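Local structure of DUF1904 domain-containing protein (Vibrio cholerae O1 biovar eltor str. N16961, 1U9D) at residues 17-22 with 70-75; 21-26 with 64-69; 38-43 with 83-88; 88-93 with 103-108. The protein is of unknown function but belongs to the DUF1904 family, which is grouped with the MIF (macrophage migration inhibitory factor) clan. All coordinates share one frame; numbering follows the deposited sequence.

In the fold
The contacts sample a four-stranded sheet and the two helices, 26-44 and 79-97, that pack on one of its faces. Contacts 1 and 2 share strand 18-22. The centre of contact 1 lies about 4 Å from the centre of the chain; that of contact 2, where strand pairing gives way to loop, about 15 Å. Both rest on backbone hydrogen bonds, with a salt bridge in contact 1 and a bridging water in contact 2. Contacts 3 and 4, centred about 9 and 8 Å from the chain centre, share Val88 and helix 79-97; buried leucine or isoleucine side chains meet partly exposed ones, mainly through methyls, and contact 4 adds a bridging water.

Contact 1: residues 17-22 with 70-75; sequences PHLRFR and VEVLWF
Strand 18-22 and the 70-74 part of strand 69-74 run antiparallel (axes 4.6 Å apart at closest, directions 160° apart); His18-Leu73 and Arg20-Glu71 are hydrogen-bonded pairs, Leu19-Val72 and Phe21-Val70 non-hydrogen-bonded ones. Four N-H...O=C bonds, all in the carbonyl planes, fix this register, the shortest from Arg20 N to Glu71 O at 2.8 Å. On the face of Leu19, Phe21, Val70 and Val72, Val70 CG2 lies 3.8 Å from Phe21 CD1, the side chains side by side. These are the central strands of the mixed four-stranded sheet, and this face is covered by helices 26-44 and 79-97, Leu19 touching Leu36, Leu40 and Ile89. The face of His18, Arg20, Glu71 and Leu73 is mostly polar. Glu71, extended beyond CG, presents OE1 to the guanidinium edge of Arg22, 3.0 Å from Arg22 NE in a salt bridge whose NE bond is weak. Arg22 NH2 reaches the same oxygen from above the carboxylate plane, with guanidinium and carboxylate turned 78° apart. Beside them the extended Arg20 chain passes obliquely across Leu73, whose CD1 sits 3.4 Å above the Arg20 guanidinium plane, offset toward its rim. His18 ND1 bonds to Thr52 OG1 on the neighbouring strand.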
loop_
_atom_site.group_PDB
_atom_site.type_symbol
_atom_site.label_atom_id
_atom_site.label_comp_id
_atom_site.label_asym_id
_atom_site.label_seq_id
_atom_site.Cartn_x
_atom_site.Cartn_y
_atom_site.Cartn_z
ATOM N N PRO A 17 5.989 -7.551 -10.240
ATOM C CA PRO A 17 6.288 -8.981 -10.225
ATOM C C PRO A 17 6.105 -9.591 -11.613
ATOM O O PRO A 17 5.105 -9.334 -12.271
ATOM C CB PRO A 17 5.259 -9.571 -9.245
ATOM C CG PRO A 17 4.315 -8.464 -8.898
ATOM C CD PRO A 17 4.651 -7.260 -9.702
ATOM N N HIS A 18 7.089 -10.360 -12.037
ATOM C CA HIS A 18 7.025 -11.191 -13.218
ATOM C C HIS A 18 6.992 -12.637 -12.732
ATOM O O HIS A 18 7.951 -13.080 -12.127
ATOM C CB HIS A 18 8.279 -10.967 -14.073
ATOM C CG HIS A 18 8.572 -9.526 -14.362
ATOM N ND1 HIS A 18 8.126 -8.886 -15.499
ATOM C CD2 HIS A 18 9.258 -8.597 -13.653
ATOM C CE1 HIS A 18 8.518 -7.623 -15.473
ATOM N NE2 HIS A 18 9.206 -7.423 -14.364
ATOM N N LEU A 19 5.896 -13.348 -12.966
ATOM C CA LEU A 19 5.746 -14.725 -12.519
ATOM C C LEU A 19 6.088 -15.639 -13.664
ATOM O O LEU A 19 5.514 -15.496 -14.752
ATOM C CB LEU A 19 4.326 -14.996 -12.086
ATOM C CG LEU A 19 3.985 -14.421 -10.709
ATOM C CD1 LEU A 19 3.704 -12.945 -10.802
ATOM C CD2 LEU A 19 2.805 -15.187 -10.157
ATOM N N ARG A 20 6.967 -16.598 -13.417
ATOM C CA ARG A 20 7.388 -17.548 -14.429
ATOM C C ARG A 20 7.019 -18.953 -13.979
ATOM O O ARG A 20 7.409 -19.360 -12.905
ATOM C CB ARG A 20 8.875 -17.449 -14.654
ATOM C CG ARG A 20 9.295 -16.118 -15.124
ATOM C CD ARG A 20 10.767 -16.019 -15.437
ATOM N NE ARG A 20 11.031 -14.693 -15.963
ATOM C CZ ARG A 20 12.234 -14.185 -16.173
ATOM N NH1 ARG A 20 13.321 -14.879 -15.886
ATOM N NH2 ARG A 20 12.325 -12.951 -16.650
ATOM N N PHE A 21 6.245 -19.659 -14.794
ATOM C CA PHE A 21 5.712 -20.947 -14.440
ATOM C C PHE A 21 6.525 -22.015 -15.121
ATOM O O PHE A 21 6.584 -22.040 -16.347
ATOM C CB PHE A 21 4.257 -21.011 -14.893
ATOM C CG PHE A 21 3.357 -20.102 -14.124
ATOM C CD1 PHE A 21 2.743 -20.542 -12.967
ATOM C CD2 PHE A 21 3.179 -18.796 -14.517
ATOM C CE1 PHE A 21 1.927 -19.683 -12.207
ATOM C CE2 PHE A 21 2.376 -17.932 -13.767
ATOM C CZ PHE A 21 1.740 -18.396 -12.610
ATOM N N ARG A 22 7.148 -22.880 -14.335
ATOM C CA ARG A 22 8.023 -23.925 -14.843
ATOM C C ARG A 22 7.492 -25.281 -14.403
ATOM O O ARG A 22 7.008 -25.418 -13.280
ATOM C CB ARG A 22 9.409 -23.810 -14.231
ATOM C CG ARG A 22 10.072 -22.491 -14.339
ATOM C CD ARG A 22 11.595 -22.603 -14.225
ATOM N NE ARG A 22 12.095 -21.324 -14.615
ATOM C CZ ARG A 22 12.849 -21.088 -15.662
ATOM N NH1 ARG A 22 13.290 -22.065 -16.441
ATOM N NH2 ARG A 22 13.183 -19.850 -15.903
ATOM N N VAL A 70 7.193 -21.846 -9.436
ATOM C CA VAL A 70 6.879 -20.505 -9.877
ATOM C C VAL A 70 8.022 -19.635 -9.377
ATOM O O VAL A 70 8.311 -19.628 -8.177
ATOM C CB VAL A 70 5.571 -19.999 -9.285
ATOM C CG1 VAL A 70 5.280 -18.571 -9.773
ATOM C CG2 VAL A 70 4.435 -20.953 -9.619
ATOM N N GLU A 71 8.688 -18.953 -10.296
ATOM C CA GLU A 71 9.727 -18.006 -9.971
ATOM C C GLU A 71 9.064 -16.648 -10.017
ATOM O O GLU A 71 8.291 -16.384 -10.939
ATOM C CB GLU A 71 10.828 -18.022 -11.007
ATOM C CG GLU A 71 11.784 -19.191 -10.949
ATOM C CD GLU A 71 12.807 -19.113 -12.068
ATOM O OE1 GLU A 71 12.427 -18.722 -13.193
ATOM O OE2 GLU A 71 13.985 -19.412 -11.820
ATOM N N VAL A 72 9.347 -15.808 -9.033
ATOM C CA VAL A 72 8.772 -14.454 -8.983
ATOM C C VAL A 72 9.960 -13.527 -9.036
ATOM O O VAL A 72 10.788 -13.513 -8.127
ATOM C CB VAL A 72 7.966 -14.216 -7.735
ATOM C CG1 VAL A 72 7.433 -12.793 -7.678
ATOM C CG2 VAL A 72 6.815 -15.211 -7.636
ATOM N N LEU A 73 10.106 -12.801 -10.131
ATOM C CA LEU A 73 11.166 -11.828 -10.237
ATOM C C LEU A 73 10.539 -10.496 -9.893
ATOM O O LEU A 73 9.540 -10.113 -10.493
ATOM C CB LEU A 73 11.762 -11.793 -11.622
ATOM C CG LEU A 73 12.597 -13.035 -11.900
ATOM C CD1 LEU A 73 11.741 -14.101 -12.517
ATOM C CD2 LEU A 73 13.806 -12.679 -12.792
ATOM N N TRP A 74 11.062 -9.825 -8.879
ATOM C CA TRP A 74 10.402 -8.596 -8.428
ATOM C C TRP A 74 11.331 -7.656 -7.699
ATOM O O TRP A 74 12.450 -8.004 -7.460
ATOM C CB TRP A 74 9.202 -8.962 -7.559
ATOM C CG TRP A 74 9.530 -9.508 -6.186
ATOM C CD1 TRP A 74 10.725 -10.015 -5.737
ATOM C CD2 TRP A 74 8.622 -9.615 -5.093
ATOM N NE1 TRP A 74 10.611 -10.402 -4.422
ATOM C CE2 TRP A 74 9.329 -10.161 -4.004
ATOM C CE3 TRP A 74 7.272 -9.289 -4.921
ATOM C CZ2 TRP A 74 8.737 -10.387 -2.772
ATOM C CZ3 TRP A 74 6.686 -9.507 -3.699
ATOM C CH2 TRP A 74 7.417 -10.060 -2.642
ATOM N N PHE A 75 10.866 -6.468 -7.327
ATOM C CA PHE A 75 11.713 -5.543 -6.550
ATOM C C PHE A 75 11.783 -5.836 -5.069
ATOM O O PHE A 75 12.594 -5.231 -4.341
ATOM C CB PHE A 75 11.231 -4.097 -6.714
ATOM C CG PHE A 75 11.378 -3.559 -8.098
ATOM C CD1 PHE A 75 12.512 -3.793 -8.821
ATOM C CD2 PHE A 75 10.379 -2.762 -8.660
ATOM C CE1 PHE A 75 12.665 -3.271 -10.102
ATOM C CE2 PHE A 75 10.528 -2.224 -9.933
ATOM C CZ PHE A 75 11.652 -2.494 -10.659
#

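Contact 2: residues 21-26 with 64-69; sequences FRAVEA and GGVYPM
Val24 crosses the ring of Pro68 at about a right angle, and its CG1 comes within 3.3 Å of Pro68 CB, closer than two carbons normally pack. That methyl lies anti to the carbonyl carbon of Val24 (chi1 -77°). Next to it, Ala23 points its CB toward the 64-69 segment and meets Val66 CG1 at 3.5 Å, the branch anti to the valine backbone N. The backbone pairing beside them brings the two segments together: Arg22 and Met69 form an antiparallel hydrogen-bonded pair at the end of strand 18-22 and the start of strand 69-74. Arg22 N approaches Met69 O nearly along the C=O axis at 2.8 Å, and the return bond from Met69 N to Arg22 O is 3.0 Å. Beyond this pair Ala23 adopts positive phi and psi (57° and 37°), which turns the chain out of the sheet toward helix 26-44, where Glu25 occupies the N-cap and its OE1 accepts from His27 N. Direct pairing is then replaced by water: one molecule donates to Ala23 O at 2.7 Å and to Val66 O at 2.8 Å. Pro68 also packs on Leu103, and Pro68 O probably accepts a hydrogen bond from Ala104 N.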
loop_
_atom_site.group_PDB
_atom_site.type_symbol
_atom_site.label_atom_id
_atom_site.label_comp_id
_atom_site.label_asym_id
_atom_site.label_seq_id
_atom_site.Cartn_x
_atom_site.Cartn_y
_atom_site.Cartn_z
ATOM N N PHE A 21 6.245 -19.659 -14.794
ATOM C CA PHE A 21 5.712 -20.947 -14.440
ATOM C C PHE A 21 6.525 -22.015 -15.121
ATOM O O PHE A 21 6.584 -22.040 -16.347
ATOM C CB PHE A 21 4.257 -21.011 -14.893
ATOM C CG PHE A 21 3.357 -20.102 -14.124
ATOM C CD1 PHE A 21 2.743 -20.542 -12.967
ATOM C CD2 PHE A 21 3.179 -18.796 -14.517
ATOM C CE1 PHE A 21 1.927 -19.683 -12.207
ATOM C CE2 PHE A 21 2.376 -17.932 -13.767
ATOM C CZ PHE A 21 1.740 -18.396 -12.610
ATOM N N ARG A 22 7.148 -22.880 -14.335
ATOM C CA ARG A 22 8.023 -23.925 -14.843
ATOM C C ARG A 22 7.492 -25.281 -14.403
ATOM O O ARG A 22 7.008 -25.418 -13.280
ATOM C CB ARG A 22 9.409 -23.810 -14.231
ATOM C CG ARG A 22 10.072 -22.491 -14.339
ATOM C CD ARG A 22 11.595 -22.603 -14.225
ATOM N NE ARG A 22 12.095 -21.324 -14.615
ATOM C CZ ARG A 22 12.849 -21.088 -15.662
ATOM N NH1 ARG A 22 13.290 -22.065 -16.441
ATOM N NH2 ARG A 22 13.183 -19.850 -15.903
ATOM N N ALA A 23 7.633 -26.286 -15.267
ATOM C CA ALA A 23 7.224 -27.659 -14.944
ATOM C C ALA A 23 5.755 -27.766 -14.556
ATOM O O ALA A 23 5.370 -28.538 -13.674
ATOM C CB ALA A 23 8.134 -28.233 -13.842
ATOM N N VAL A 24 4.928 -26.979 -15.227
ATOM C CA VAL A 24 3.491 -26.947 -14.987
ATOM C C VAL A 24 2.821 -27.097 -16.362
ATOM O O VAL A 24 3.224 -26.462 -17.326
ATOM C CB VAL A 24 3.009 -25.627 -14.353
ATOM C CG1 VAL A 24 3.308 -25.562 -12.891
ATOM C CG2 VAL A 24 3.642 -24.452 -15.028
ATOM N N GLU A 25 1.801 -27.930 -16.456
ATOM C CA GLU A 25 1.111 -28.109 -17.718
ATOM C C GLU A 25 0.452 -26.809 -18.167
ATOM O O GLU A 25 -0.057 -26.063 -17.340
ATOM C CB GLU A 25 0.075 -29.215 -17.597
ATOM C CG GLU A 25 -0.342 -29.766 -18.946
ATOM C CD GLU A 25 -1.686 -29.239 -19.396
ATOM O OE1 GLU A 25 -1.860 -28.969 -20.613
ATOM O OE2 GLU A 25 -2.571 -29.101 -18.521
ATOM N N ALA A 26 0.444 -26.582 -19.482
ATOM C CA ALA A 26 0.010 -25.326 -20.072
ATOM C C ALA A 26 -1.428 -24.995 -19.695
ATOM O O ALA A 26 -1.735 -23.853 -19.371
ATOM C CB ALA A 26 0.162 -25.371 -21.602
ATOM N N GLY A 64 12.308 -39.070 -9.118
ATOM C CA GLY A 64 11.186 -38.990 -8.209
ATOM C C GLY A 64 10.070 -38.127 -8.739
ATOM O O GLY A 64 9.032 -38.009 -8.089
ATOM N N GLY A 65 10.286 -37.545 -9.917
ATOM C CA GLY A 65 9.339 -36.691 -10.585
ATOM C C GLY A 65 9.638 -35.223 -10.344
ATOM O O GLY A 65 10.171 -34.846 -9.281
ATOM N N VAL A 66 9.265 -34.403 -11.320
ATOM C CA VAL A 66 9.529 -32.989 -11.309
ATOM C C VAL A 66 8.330 -32.300 -10.678
ATOM O O VAL A 66 7.202 -32.554 -11.079
ATOM C CB VAL A 66 9.661 -32.439 -12.735
ATOM C CG1 VAL A 66 9.970 -30.971 -12.662
ATOM C CG2 VAL A 66 10.733 -33.182 -13.517
ATOM N N TYR A 67 8.575 -31.411 -9.732
ATOM C CA TYR A 67 7.492 -30.666 -9.107
ATOM C C TYR A 67 7.372 -29.291 -9.735
ATOM O O TYR A 67 8.358 -28.737 -10.195
ATOM C CB TYR A 67 7.730 -30.546 -7.619
ATOM C CG TYR A 67 7.700 -31.885 -6.934
ATOM C CD1 TYR A 67 6.484 -32.498 -6.636
ATOM C CD2 TYR A 67 8.870 -32.565 -6.645
ATOM C CE1 TYR A 67 6.430 -33.741 -6.034
ATOM C CE2 TYR A 67 8.831 -33.820 -6.032
ATOM C CZ TYR A 67 7.605 -34.399 -5.734
ATOM O OH TYR A 67 7.539 -35.631 -5.131
ATOM N N PRO A 68 6.183 -28.735 -9.734
ATOM C CA PRO A 68 5.985 -27.412 -10.340
ATOM C C PRO A 68 6.727 -26.308 -9.594
ATOM O O PRO A 68 6.970 -26.411 -8.396
ATOM C CB PRO A 68 4.478 -27.249 -10.331
ATOM C CG PRO A 68 3.963 -28.174 -9.359
ATOM C CD PRO A 68 4.945 -29.265 -9.134
HETATM N N MSE A 69 7.163 -25.275 -10.317
HETATM C CA MSE A 69 7.828 -24.152 -9.686
HETATM C C MSE A 69 7.373 -22.848 -10.292
HETATM O O MSE A 69 7.224 -22.768 -11.505
HETATM C CB MSE A 69 9.321 -24.216 -9.856
HETATM C CG MSE A 69 10.029 -23.025 -9.198
HETATM SE SE MSE A 69 11.882 -23.045 -9.631
HETATM C CE MSE A 69 12.508 -24.073 -8.050
HETATM O O HOH W 1 5.299 -30.765 -12.219
#

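Contact 3: residues 38-43 with 83-88; sequences NELSSL and DQIAQV
Leu40, Leu43, Ile85 and Val88 form the close-packed side of this helix pair, each meeting two or more partners, whereas the polar rim is close at Glu39 and thin at Gln84. On the packed side Leu40 CD2 touches both Ile85 CG2 and Val88 CG1, each at 4.0 Å; Leu40 crosses Ile85 at about a right angle but runs alongside Val88, pointing the other way. Leu43, its CG anti to the backbone N (chi1 -179°), has CD2 against Ile85 CG1 and Val88 CG2, each at 4.1 Å, and reaches the valine tip to tip. The axes of segments 38-43 and 83-88 lie nearly antiparallel, 162° between their directions and 10.7 Å apart at closest approach. Their parent helices, 26-44 and 79-97, together cover one face of the sheet: Leu40 also touches Leu19 of strand 18-22, and Ile85 touches Phe107 of strand 104-109. Val88 CG1 links packed side and rim, meeting Glu39 as well as Leu40. Glu39, extended beyond CG, comes at that valine tip to tip, with OE1 3.4 Å from Val88 CG1. Toward solvent the exposed Gln84 adds one atom pair, its chain bent at chi2 (-97°) to bring OE1 within 3.8 Å of Leu43 CD1.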
loop_
_atom_site.group_PDB
_atom_site.type_symbol
_atom_site.label_atom_id
_atom_site.label_comp_id
_atom_site.label_asym_id
_atom_site.label_seq_id
_atom_site.Cartn_x
_atom_site.Cartn_y
_atom_site.Cartn_z
ATOM N N ASN A 38 -6.389 -11.620 -10.202
ATOM C CA ASN A 38 -7.425 -11.075 -9.346
ATOM C C ASN A 38 -6.978 -11.051 -7.887
ATOM O O ASN A 38 -7.029 -10.007 -7.232
ATOM C CB ASN A 38 -8.713 -11.893 -9.456
ATOM C CG ASN A 38 -9.455 -11.663 -10.753
ATOM O OD1 ASN A 38 -9.285 -10.653 -11.424
ATOM N ND2 ASN A 38 -10.301 -12.621 -11.105
ATOM N N GLU A 39 -6.509 -12.189 -7.393
ATOM C CA GLU A 39 -6.110 -12.296 -5.989
ATOM C C GLU A 39 -4.852 -11.498 -5.625
ATOM O O GLU A 39 -4.834 -10.813 -4.592
ATOM C CB GLU A 39 -5.994 -13.759 -5.533
ATOM C CG GLU A 39 -6.136 -13.871 -4.020
ATOM C CD GLU A 39 -6.260 -15.286 -3.470
ATOM O OE1 GLU A 39 -6.212 -16.266 -4.243
ATOM O OE2 GLU A 39 -6.401 -15.413 -2.227
ATOM N N LEU A 40 -3.819 -11.544 -6.462
ATOM C CA LEU A 40 -2.578 -10.802 -6.174
ATOM C C LEU A 40 -2.736 -9.292 -6.274
ATOM O O LEU A 40 -2.179 -8.553 -5.468
ATOM C CB LEU A 40 -1.441 -11.266 -7.076
ATOM C CG LEU A 40 -1.031 -12.722 -6.871
ATOM C CD1 LEU A 40 0.046 -13.120 -7.879
ATOM C CD2 LEU A 40 -0.534 -12.952 -5.452
ATOM N N SER A 41 -3.498 -8.812 -7.243
ATOM C CA SER A 41 -3.621 -7.366 -7.400
ATOM C C SER A 41 -4.396 -6.772 -6.216
ATOM O O SER A 41 -4.057 -5.689 -5.742
ATOM C CB SER A 41 -4.221 -6.982 -8.752
ATOM O OG SER A 41 -5.488 -7.543 -8.933
ATOM N N SER A 42 -5.399 -7.505 -5.729
ATOM C CA SER A 42 -6.133 -7.145 -4.514
ATOM C C SER A 42 -5.244 -7.183 -3.283
ATOM O O SER A 42 -5.193 -6.230 -2.493
ATOM C CB SER A 42 -7.278 -8.127 -4.271
ATOM O OG SER A 42 -8.238 -8.056 -5.294
ATOM N N LEU A 43 -4.557 -8.302 -3.115
ATOM C CA LEU A 43 -3.695 -8.496 -1.966
ATOM C C LEU A 43 -2.628 -7.417 -1.839
ATOM O O LEU A 43 -2.387 -6.936 -0.752
ATOM C CB LEU A 43 -3.022 -9.848 -2.038
ATOM C CG LEU A 43 -2.127 -10.135 -0.846
ATOM C CD1 LEU A 43 -2.995 -10.431 0.384
ATOM C CD2 LEU A 43 -1.178 -11.257 -1.162
ATOM N N ASP A 83 5.710 -13.909 2.232
ATOM C CA ASP A 83 5.110 -15.139 2.728
ATOM C C ASP A 83 3.644 -15.298 2.323
ATOM O O ASP A 83 3.205 -16.402 2.017
ATOM C CB ASP A 83 5.135 -15.202 4.263
ATOM C CG ASP A 83 6.524 -15.254 4.863
ATOM O OD1 ASP A 83 7.562 -15.507 4.196
ATOM O OD2 ASP A 83 6.666 -15.038 6.096
ATOM N N GLN A 84 2.874 -14.208 2.374
ATOM C CA GLN A 84 1.464 -14.246 1.977
ATOM C C GLN A 84 1.286 -14.534 0.499
ATOM O O GLN A 84 0.385 -15.274 0.090
ATOM C CB GLN A 84 0.781 -12.925 2.341
ATOM C CG GLN A 84 0.263 -12.900 3.772
ATOM C CD GLN A 84 -1.205 -13.241 3.819
ATOM O OE1 GLN A 84 -2.061 -12.403 3.473
ATOM N NE2 GLN A 84 -1.511 -14.482 4.181
ATOM N N ILE A 85 2.163 -13.956 -0.314
ATOM C CA ILE A 85 2.101 -14.180 -1.748
ATOM C C ILE A 85 2.361 -15.616 -2.071
ATOM O O ILE A 85 1.692 -16.193 -2.920
ATOM C CB ILE A 85 3.090 -13.284 -2.507
ATOM C CG1 ILE A 85 2.722 -11.826 -2.355
ATOM C CG2 ILE A 85 3.109 -13.671 -3.994
ATOM C CD1 ILE A 85 3.859 -10.899 -2.676
ATOM N N ALA A 86 3.382 -16.180 -1.440
ATOM C CA ALA A 86 3.702 -17.567 -1.615
ATOM C C ALA A 86 2.493 -18.412 -1.248
ATOM O O ALA A 86 2.178 -19.378 -1.923
ATOM C CB ALA A 86 4.889 -17.940 -0.757
ATOM N N GLN A 87 1.814 -18.053 -0.176
ATOM C CA GLN A 87 0.639 -18.830 0.238
ATOM C C GLN A 87 -0.524 -18.746 -0.767
ATOM O O GLN A 87 -1.144 -19.767 -1.061
ATOM C CB GLN A 87 0.206 -18.459 1.650
ATOM C CG GLN A 87 -0.682 -19.508 2.356
ATOM C CD GLN A 87 0.017 -20.862 2.537
ATOM O OE1 GLN A 87 0.905 -20.995 3.388
ATOM N NE2 GLN A 87 -0.367 -21.857 1.720
ATOM N N VAL A 88 -0.772 -17.573 -1.340
ATOM C CA VAL A 88 -1.819 -17.409 -2.370
ATOM C C VAL A 88 -1.557 -18.256 -3.625
ATOM O O VAL A 88 -2.428 -18.985 -4.106
ATOM C CB VAL A 88 -1.973 -15.938 -2.795
ATOM C CG1 VAL A 88 -2.871 -15.823 -4.060
ATOM C CG2 VAL A 88 -2.517 -15.105 -1.647
#

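Contact 4: residues 88-93 with 103-108; sequences VITDQI and LAVVFI
Leu103 directs its CB toward segment 88-93 of helix 79-97, and CG continues anti to the backbone N (chi1 -178°), so that the branch point is carried outward and the two methyls reach the helix. CD1 takes the lesser share, meeting Ile93 CG2 at 4.2 Å. CD2 does most of the touching: it lies 3.6 Å from Thr90 CA, and also meets Thr90 OG1, Ile89 CG2 and Ile93 CD1. Successive turns of the helix therefore converge on one methyl, with Ile89 and Ile93 each crossing the leucine at about a right angle while Thr90 lies alongside it, pointing the other way. Two residues on, Val105 offers CG2 to the same side of the helix, 3.9 Å from Ile89 CG2 and similarly near Thr90 OG1. Helix 79-97 is the connection of a beta-alpha-beta unit that leads from strand 69-74 to the parallel neighbour 104-109, and this contact packs the latter half of that helix against the strand it leads into; Ile89 also touches Val70 of the first strand. At the polar margin a water donates to Thr90 OG1 at 2.8 Å and to Leu103 O at 3.0 Å. Thr90 OG1 is also hydrogen-bonded to Ala86 O, one turn back in the helix. Direct contact is by dispersion and shape fit, so it probably fixes the direction of the interface less strictly than hydrogen bonds would.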
loop_
_atom_site.group_PDB
_atom_site.type_symbol
_atom_site.label_atom_id
_atom_site.label_comp_id
_atom_site.label_asym_id
_atom_site.label_seq_id
_atom_site.Cartn_x
_atom_site.Cartn_y
_atom_site.Cartn_z
ATOM N N VAL A 88 -0.772 -17.573 -1.340
ATOM C CA VAL A 88 -1.819 -17.409 -2.370
ATOM C C VAL A 88 -1.557 -18.256 -3.625
ATOM O O VAL A 88 -2.428 -18.985 -4.106
ATOM C CB VAL A 88 -1.973 -15.938 -2.795
ATOM C CG1 VAL A 88 -2.871 -15.823 -4.060
ATOM C CG2 VAL A 88 -2.517 -15.105 -1.647
ATOM N N ILE A 89 -0.333 -18.183 -4.135
ATOM C CA ILE A 89 0.054 -18.913 -5.327
ATOM C C ILE A 89 -0.086 -20.401 -5.056
ATOM O O ILE A 89 -0.581 -21.137 -5.872
ATOM C CB ILE A 89 1.510 -18.572 -5.734
ATOM C CG1 ILE A 89 1.602 -17.138 -6.252
ATOM C CG2 ILE A 89 1.996 -19.502 -6.815
ATOM C CD1 ILE A 89 3.060 -16.631 -6.480
ATOM N N THR A 90 0.365 -20.838 -3.889
ATOM C CA THR A 90 0.344 -22.244 -3.562
ATOM C C THR A 90 -1.068 -22.786 -3.491
ATOM O O THR A 90 -1.371 -23.828 -4.087
ATOM C CB THR A 90 1.092 -22.457 -2.247
ATOM O OG1 THR A 90 2.459 -22.055 -2.441
ATOM C CG2 THR A 90 1.167 -23.920 -1.904
ATOM N N ASP A 91 -1.927 -22.039 -2.820
ATOM C CA ASP A 91 -3.332 -22.380 -2.657
ATOM C C ASP A 91 -4.098 -22.445 -3.979
ATOM O O ASP A 91 -4.840 -23.400 -4.218
ATOM C CB ASP A 91 -3.981 -21.418 -1.650
ATOM C CG ASP A 91 -3.631 -21.775 -0.200
ATOM O OD1 ASP A 91 -3.097 -22.894 0.025
ATOM O OD2 ASP A 91 -3.842 -21.018 0.786
ATOM N N GLN A 92 -3.881 -21.495 -4.876
ATOM C CA GLN A 92 -4.505 -21.578 -6.192
ATOM C C GLN A 92 -4.030 -22.761 -7.029
ATOM O O GLN A 92 -4.843 -23.475 -7.625
ATOM C CB GLN A 92 -4.305 -20.272 -6.935
ATOM C CG GLN A 92 -5.042 -19.138 -6.233
ATOM C CD GLN A 92 -5.575 -18.086 -7.173
ATOM O OE1 GLN A 92 -6.113 -17.074 -6.721
ATOM N NE2 GLN A 92 -5.405 -18.295 -8.472
ATOM N N ILE A 93 -2.723 -23.006 -7.054
ATOM C CA ILE A 93 -2.195 -24.165 -7.756
ATOM C C ILE A 93 -2.750 -25.474 -7.162
ATOM O O ILE A 93 -3.048 -26.396 -7.902
ATOM C CB ILE A 93 -0.635 -24.161 -7.778
ATOM C CG1 ILE A 93 -0.114 -23.435 -9.015
ATOM C CG2 ILE A 93 -0.078 -25.559 -7.821
ATOM C CD1 ILE A 93 0.489 -22.106 -8.743
ATOM N N LEU A 103 4.358 -27.599 -4.561
ATOM C CA LEU A 103 4.761 -26.442 -5.339
ATOM C C LEU A 103 5.952 -25.733 -4.697
ATOM O O LEU A 103 5.949 -25.511 -3.493
ATOM C CB LEU A 103 3.603 -25.454 -5.450
ATOM C CG LEU A 103 3.905 -24.207 -6.291
ATOM C CD1 LEU A 103 3.946 -24.521 -7.760
ATOM C CD2 LEU A 103 2.895 -23.099 -6.016
ATOM N N ALA A 104 6.949 -25.374 -5.504
ATOM C CA ALA A 104 8.009 -24.470 -5.076
ATOM C C ALA A 104 7.681 -23.050 -5.582
ATOM O O ALA A 104 7.269 -22.889 -6.714
ATOM C CB ALA A 104 9.337 -24.906 -5.653
ATOM N N VAL A 105 7.854 -22.034 -4.752
ATOM C CA VAL A 105 7.683 -20.641 -5.185
ATOM C C VAL A 105 8.978 -19.977 -4.778
ATOM O O VAL A 105 9.356 -20.031 -3.603
ATOM C CB VAL A 105 6.519 -19.939 -4.494
ATOM C CG1 VAL A 105 6.482 -18.467 -4.914
ATOM C CG2 VAL A 105 5.163 -20.603 -4.789
ATOM N N VAL A 106 9.684 -19.367 -5.710
ATOM C CA VAL A 106 10.993 -18.795 -5.385
ATOM C C VAL A 106 11.016 -17.324 -5.802
ATOM O O VAL A 106 10.659 -17.016 -6.928
ATOM C CB VAL A 106 12.143 -19.580 -6.097
ATOM C CG1 VAL A 106 12.075 -19.490 -7.533
ATOM C CG2 VAL A 106 13.500 -19.051 -5.667
ATOM N N PHE A 107 11.418 -16.433 -4.914
ATOM C CA PHE A 107 11.445 -15.022 -5.222
ATOM C C PHE A 107 12.881 -14.626 -5.546
ATOM O O PHE A 107 13.799 -14.997 -4.835
ATOM C CB PHE A 107 10.896 -14.238 -4.033
ATOM C CG PHE A 107 9.443 -14.483 -3.761
ATOM C CD1 PHE A 107 8.481 -13.588 -4.189
ATOM C CD2 PHE A 107 9.026 -15.597 -3.057
ATOM C CE1 PHE A 107 7.139 -13.835 -3.944
ATOM C CE2 PHE A 107 7.696 -15.833 -2.816
ATOM C CZ PHE A 107 6.744 -14.934 -3.269
ATOM N N ILE A 108 13.084 -13.893 -6.628
ATOM C CA ILE A 108 14.399 -13.427 -6.989
ATOM C C ILE A 108 14.352 -11.902 -7.015
ATOM O O ILE A 108 13.599 -11.351 -7.770
ATOM C CB ILE A 108 14.827 -14.011 -8.333
ATOM C CG1 ILE A 108 15.027 -15.540 -8.193
ATOM C CG2 ILE A 108 16.130 -13.362 -8.812
ATOM C CD1 ILE A 108 14.818 -16.287 -9.448
HETATM O O HOH W 2 5.062 -22.991 -2.174
#